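Local coordinates for uncharacterized protein (Enterococcus faecalis, PDB 2QRU) that is of unknown function but adopts the alpha/beta-hydrolase fold and probably acts as a hydrolase, at residues 144-155 against 173-181. Numbering follows the deposited sequence. Where two conformers were deposited one is given.
Sequences KLLKQAISAKEI and YLLYHYSIQ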
loop_
_atom_site.group_PDB
_atom_site.type_symbol
_atom_site.label_atom_id
_atom_site.label_comp_id
_atom_site.label_asym_id
_atom_site.label_seq_id
_atom_site.Cartn_x
_atom_site.Cartn_y
_atom_site.Cartn_z
ATOM N N LYS A 144 -14.510 -10.548 11.546
ATOM C CA LYS A 144 -15.405 -11.251 10.639
ATOM C C LYS A 144 -15.609 -10.301 9.469
ATOM O O LYS A 144 -16.187 -9.215 9.617
ATOM C CB LYS A 144 -16.722 -11.664 11.329
ATOM C CG LYS A 144 -17.615 -12.657 10.542
ATOM C CD LYS A 144 -16.835 -13.841 9.943
ATOM C CE LYS A 144 -16.394 -14.856 10.994
ATOM N NZ LYS A 144 -15.378 -15.821 10.461
ATOM N N LEU A 145 -15.056 -10.701 8.325
ATOM C CA LEU A 145 -15.049 -9.884 7.117
ATOM C C LEU A 145 -15.891 -10.564 6.029
ATOM O O LEU A 145 -16.635 -9.891 5.296
ATOM C CB LEU A 145 -13.606 -9.631 6.653
ATOM C CG LEU A 145 -12.624 -9.161 7.740
ATOM C CD1 LEU A 145 -11.158 -9.162 7.276
ATOM C CD2 LEU A 145 -13.028 -7.803 8.310
ATOM N N LEU A 146 -15.758 -11.885 5.924
ATOM C CA LEU A 146 -16.646 -12.713 5.116
ATOM C C LEU A 146 -17.425 -13.633 6.034
ATOM O O LEU A 146 -16.832 -14.441 6.750
ATOM C CB LEU A 146 -15.859 -13.563 4.114
ATOM C CG LEU A 146 -15.288 -12.929 2.841
ATOM C CD1 LEU A 146 -14.553 -13.999 2.062
ATOM C CD2 LEU A 146 -16.372 -12.279 1.964
ATOM N N LYS A 147 -18.750 -13.513 6.005
ATOM C CA LYS A 147 -19.632 -14.339 6.839
ATOM C C LYS A 147 -19.602 -15.834 6.476
ATOM O O LYS A 147 -19.590 -16.690 7.374
ATOM C CB LYS A 147 -21.070 -13.779 6.825
ATOM C CG LYS A 147 -22.171 -14.726 7.322
ATOM C CD LYS A 147 -23.339 -13.949 7.938
ATOM C CE LYS A 147 -24.690 -14.585 7.631
ATOM N NZ LYS A 147 -24.769 -16.019 8.009
ATOM N N GLN A 148 -19.583 -16.140 5.178
ATOM C CA GLN A 148 -19.568 -17.532 4.713
ATOM C C GLN A 148 -18.193 -18.170 4.891
ATOM O O GLN A 148 -17.176 -17.594 4.496
ATOM C CB GLN A 148 -19.998 -17.633 3.247
ATOM C CG GLN A 148 -21.406 -17.149 2.956
ATOM C CD GLN A 148 -21.795 -17.383 1.515
ATOM O OE1 GLN A 148 -22.239 -18.472 1.147
ATOM N NE2 GLN A 148 -21.629 -16.362 0.685
ATOM N N ALA A 149 -18.179 -19.361 5.485
ATOM C CA ALA A 149 -16.944 -20.122 5.695
ATOM C C ALA A 149 -16.361 -20.618 4.370
ATOM O O ALA A 149 -17.039 -21.303 3.594
ATOM C CB ALA A 149 -17.193 -21.293 6.649
ATOM N N ILE A 150 -15.110 -20.244 4.116
ATOM C CA ILE A 150 -14.368 -20.702 2.944
ATOM C C ILE A 150 -13.806 -22.094 3.225
ATOM O O ILE A 150 -13.151 -22.302 4.245
ATOM C CB ILE A 150 -13.222 -19.715 2.584
ATOM C CG1 ILE A 150 -13.798 -18.342 2.219
ATOM C CG2 ILE A 150 -12.360 -20.247 1.436
ATOM C CD1 ILE A 150 -12.760 -17.253 2.107
ATOM N N SER A 151 -14.078 -23.044 2.330
ATOM C CA SER A 151 -13.562 -24.409 2.483
ATOM C C SER A 151 -12.129 -24.539 1.964
ATOM O O SER A 151 -11.654 -23.695 1.197
ATOM C CB SER A 151 -14.479 -25.434 1.791
ATOM O OG SER A 151 -14.602 -25.165 0.400
ATOM N N ALA A 152 -11.444 -25.595 2.401
ATOM C CA ALA A 152 -10.103 -25.925 1.910
ATOM C C ALA A 152 -10.109 -26.156 0.395
ATOM O O ALA A 152 -9.191 -25.742 -0.314
ATOM C CB ALA A 152 -9.559 -27.143 2.633
ATOM N N LYS A 153 -11.173 -26.795 -0.089
ATOM C CA LYS A 153 -11.343 -27.097 -1.507
ATOM C C LYS A 153 -11.243 -25.851 -2.393
ATOM O O LYS A 153 -10.553 -25.867 -3.416
ATOM C CB LYS A 153 -12.686 -27.800 -1.726
ATOM C CG LYS A 153 -12.654 -28.916 -2.740
ATOM C CD LYS A 153 -14.024 -29.544 -2.846
ATOM C CE LYS A 153 -13.944 -30.969 -3.316
ATOM N NZ LYS A 153 -15.287 -31.589 -3.242
ATOM N N GLU A 154 -11.908 -24.770 -1.981
ATOM C CA GLU A 154 -11.991 -23.552 -2.780
ATOM C C GLU A 154 -10.647 -22.829 -2.962
ATOM O O GLU A 154 -10.517 -21.982 -3.850
ATOM C CB GLU A 154 -13.001 -22.574 -2.168
ATOM C CG GLU A 154 -14.409 -23.120 -1.968
ATOM C CD GLU A 154 -15.248 -22.198 -1.099
ATOM O OE1 GLU A 154 -15.540 -21.068 -1.546
ATOM O OE2 GLU A 154 -15.604 -22.597 0.034
ATOM N N ILE A 155 -9.665 -23.159 -2.118
ATOM C CA ILE A 155 -8.332 -22.517 -2.145
ATOM C C ILE A 155 -7.206 -23.513 -2.498
ATOM O O ILE A 155 -6.050 -23.124 -2.672
ATOM C CB ILE A 155 -8.010 -21.743 -0.804
ATOM C CG1 ILE A 155 -7.947 -22.686 0.412
ATOM C CG2 ILE A 155 -9.029 -20.639 -0.557
ATOM C CD1 ILE A 155 -6.544 -23.125 0.802
ATOM N N TYR A 173 -7.596 -13.884 -3.627
ATOM C CA TYR A 173 -8.512 -13.246 -2.665
ATOM C C TYR A 173 -9.027 -14.235 -1.595
ATOM O O TYR A 173 -9.026 -13.937 -0.390
ATOM C CB TYR A 173 -9.675 -12.563 -3.418
ATOM C CG TYR A 173 -10.840 -12.153 -2.546
ATOM C CD1 TYR A 173 -11.876 -13.057 -2.267
ATOM C CD2 TYR A 173 -10.909 -10.867 -1.999
ATOM C CE1 TYR A 173 -12.943 -12.695 -1.462
ATOM C CE2 TYR A 173 -11.979 -10.486 -1.203
ATOM C CZ TYR A 173 -12.987 -11.401 -0.941
ATOM O OH TYR A 173 -14.046 -11.037 -0.144
ATOM N N LEU A 174 -9.447 -15.419 -2.030
ATOM C CA LEU A 174 -9.962 -16.417 -1.090
ATOM C C LEU A 174 -8.903 -16.941 -0.123
ATOM O O LEU A 174 -9.231 -17.327 1.001
ATOM C CB LEU A 174 -10.634 -17.596 -1.821
ATOM C CG LEU A 174 -11.943 -17.284 -2.547
ATOM C CD1 LEU A 174 -12.662 -18.533 -3.009
ATOM C CD2 LEU A 174 -12.852 -16.406 -1.684
ATOM N N LEU A 175 -7.648 -16.984 -0.566
ATOM C CA LEU A 175 -6.574 -17.506 0.285
ATOM C C LEU A 175 -6.387 -16.572 1.475
ATOM O O LEU A 175 -6.200 -17.009 2.618
ATOM C CB LEU A 175 -5.268 -17.650 -0.507
ATOM C CG LEU A 175 -4.094 -18.335 0.215
ATOM C CD1 LEU A 175 -4.390 -19.790 0.557
ATOM C CD2 LEU A 175 -2.838 -18.228 -0.634
ATOM N N TYR A 176 -6.453 -15.278 1.185
ATOM C CA TYR A 176 -6.388 -14.244 2.202
ATOM C C TYR A 176 -7.496 -14.434 3.247
ATOM O O TYR A 176 -7.230 -14.532 4.451
ATOM C CB TYR A 176 -6.493 -12.875 1.527
ATOM C CG TYR A 176 -6.456 -11.722 2.499
ATOM C CD1 TYR A 176 -5.390 -11.565 3.385
ATOM C CD2 TYR A 176 -7.495 -10.790 2.534
ATOM C CE1 TYR A 176 -5.347 -10.471 4.288
ATOM C CE2 TYR A 176 -7.480 -9.728 3.434
ATOM C CZ TYR A 176 -6.412 -9.566 4.295
ATOM O OH TYR A 176 -6.433 -8.495 5.161
ATOM N N HIS A 177 -8.738 -14.520 2.785
ATOM C CA HIS A 177 -9.847 -14.632 3.709
ATOM C C HIS A 177 -9.912 -15.961 4.431
ATOM O O HIS A 177 -10.323 -16.016 5.599
ATOM C CB HIS A 177 -11.145 -14.220 3.045
ATOM C CG HIS A 177 -11.211 -12.754 2.814
ATOM N ND1 HIS A 177 -11.642 -11.875 3.781
ATOM C CD2 HIS A 177 -10.817 -11.998 1.764
ATOM C CE1 HIS A 177 -11.544 -10.640 3.326
ATOM N NE2 HIS A 177 -11.050 -10.688 2.102
ATOM N N TYR A 178 -9.468 -17.021 3.753
ATOM C CA TYR A 178 -9.280 -18.321 4.381
ATOM C C TYR A 178 -8.287 -18.225 5.551
ATOM O O TYR A 178 -8.574 -18.703 6.651
ATOM C CB TYR A 178 -8.801 -19.345 3.342
ATOM C CG TYR A 178 -8.568 -20.738 3.899
ATOM C CD1 TYR A 178 -9.637 -21.611 4.101
ATOM C CD2 TYR A 178 -7.284 -21.187 4.205
ATOM C CE1 TYR A 178 -9.438 -22.897 4.603
ATOM C CE2 TYR A 178 -7.070 -22.479 4.714
ATOM C CZ TYR A 178 -8.153 -23.322 4.906
ATOM O OH TYR A 178 -7.959 -24.593 5.398
ATOM N N SER A 179 -7.137 -17.585 5.321
ATOM C CA SER A 179 -6.104 -17.526 6.353
ATOM C C SER A 179 -6.615 -16.759 7.570
ATOM O O SER A 179 -6.336 -17.147 8.702
ATOM C CB SER A 179 -4.780 -16.956 5.827
ATOM O OG SER A 179 -4.845 -15.560 5.558
ATOM N N ILE A 180 -7.400 -15.710 7.329
ATOM C CA ILE A 180 -8.032 -14.960 8.413
ATOM C C ILE A 180 -8.995 -15.846 9.205
ATOM O O ILE A 180 -8.887 -15.947 10.437
ATOM C CB ILE A 180 -8.761 -13.697 7.898
ATOM C CG1 ILE A 180 -7.741 -12.686 7.358
ATOM C CG2 ILE A 180 -9.615 -13.071 9.022
ATOM C CD1 ILE A 180 -8.345 -11.476 6.636
ATOM N N GLN A 181 -9.918 -16.502 8.497
ATOM C CA GLN A 181 -10.932 -17.344 9.138
ATOM C C GLN A 181 -10.308 -18.501 9.913
ATOM O O GLN A 181 -10.864 -18.949 10.915
ATOM C CB GLN A 181 -11.923 -17.894 8.108
ATOM C CG GLN A 181 -12.744 -16.817 7.388
ATOM C CD GLN A 181 -13.726 -17.395 6.380
ATOM O OE1 GLN A 181 -13.635 -18.564 5.992
ATOM N NE2 GLN A 181 -14.681 -16.575 5.958
HETATM O O HOH W 1 -12.483 -20.850 6.559
#
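With chi1 at -63° and an extended chain beyond CG, Gln181 delivers its amide to the backbone of 146-150. There Ile150 N donates to Gln181 OE1 at 2.9 Å, a nearly straight hydrogen bond (174°) in the plane of the Gln181 side-chain carbonyl, on a lone pair of OE1. On the other branch Gln181 NE2 reaches Gln148 O at 3.1 Å, lying above that peptide's carbonyl plane, and makes a weak, bent hydrogen bond to Leu146 O. A water donating to both Gln181 OE1 and Ile150 O gives OE1 a second donor, so contacts at both ends of the amide fix its rotation. In the alpha/beta-hydrolase fold this pairing belongs to the connection between strands 127-130 and 213-218, where many relatives carry a lid; a largely irregular segment runs across one side of helix 173-181, about 22 Å from the chain centre (centre to centre). Ile155 CG1 lies between its backbone N and carbonyl carbon (chi1 63°), which sets it over the centre of the Tyr178 ring, 4.1 Å from the centroid, a CH-pi contact; Ile150 O meets that ring's edge. Leu146 CG makes a CH-pi contact over one face of the His177 imidazole, 4.2 Å from its centroid, while Leu145 CB lies at the imidazole edge.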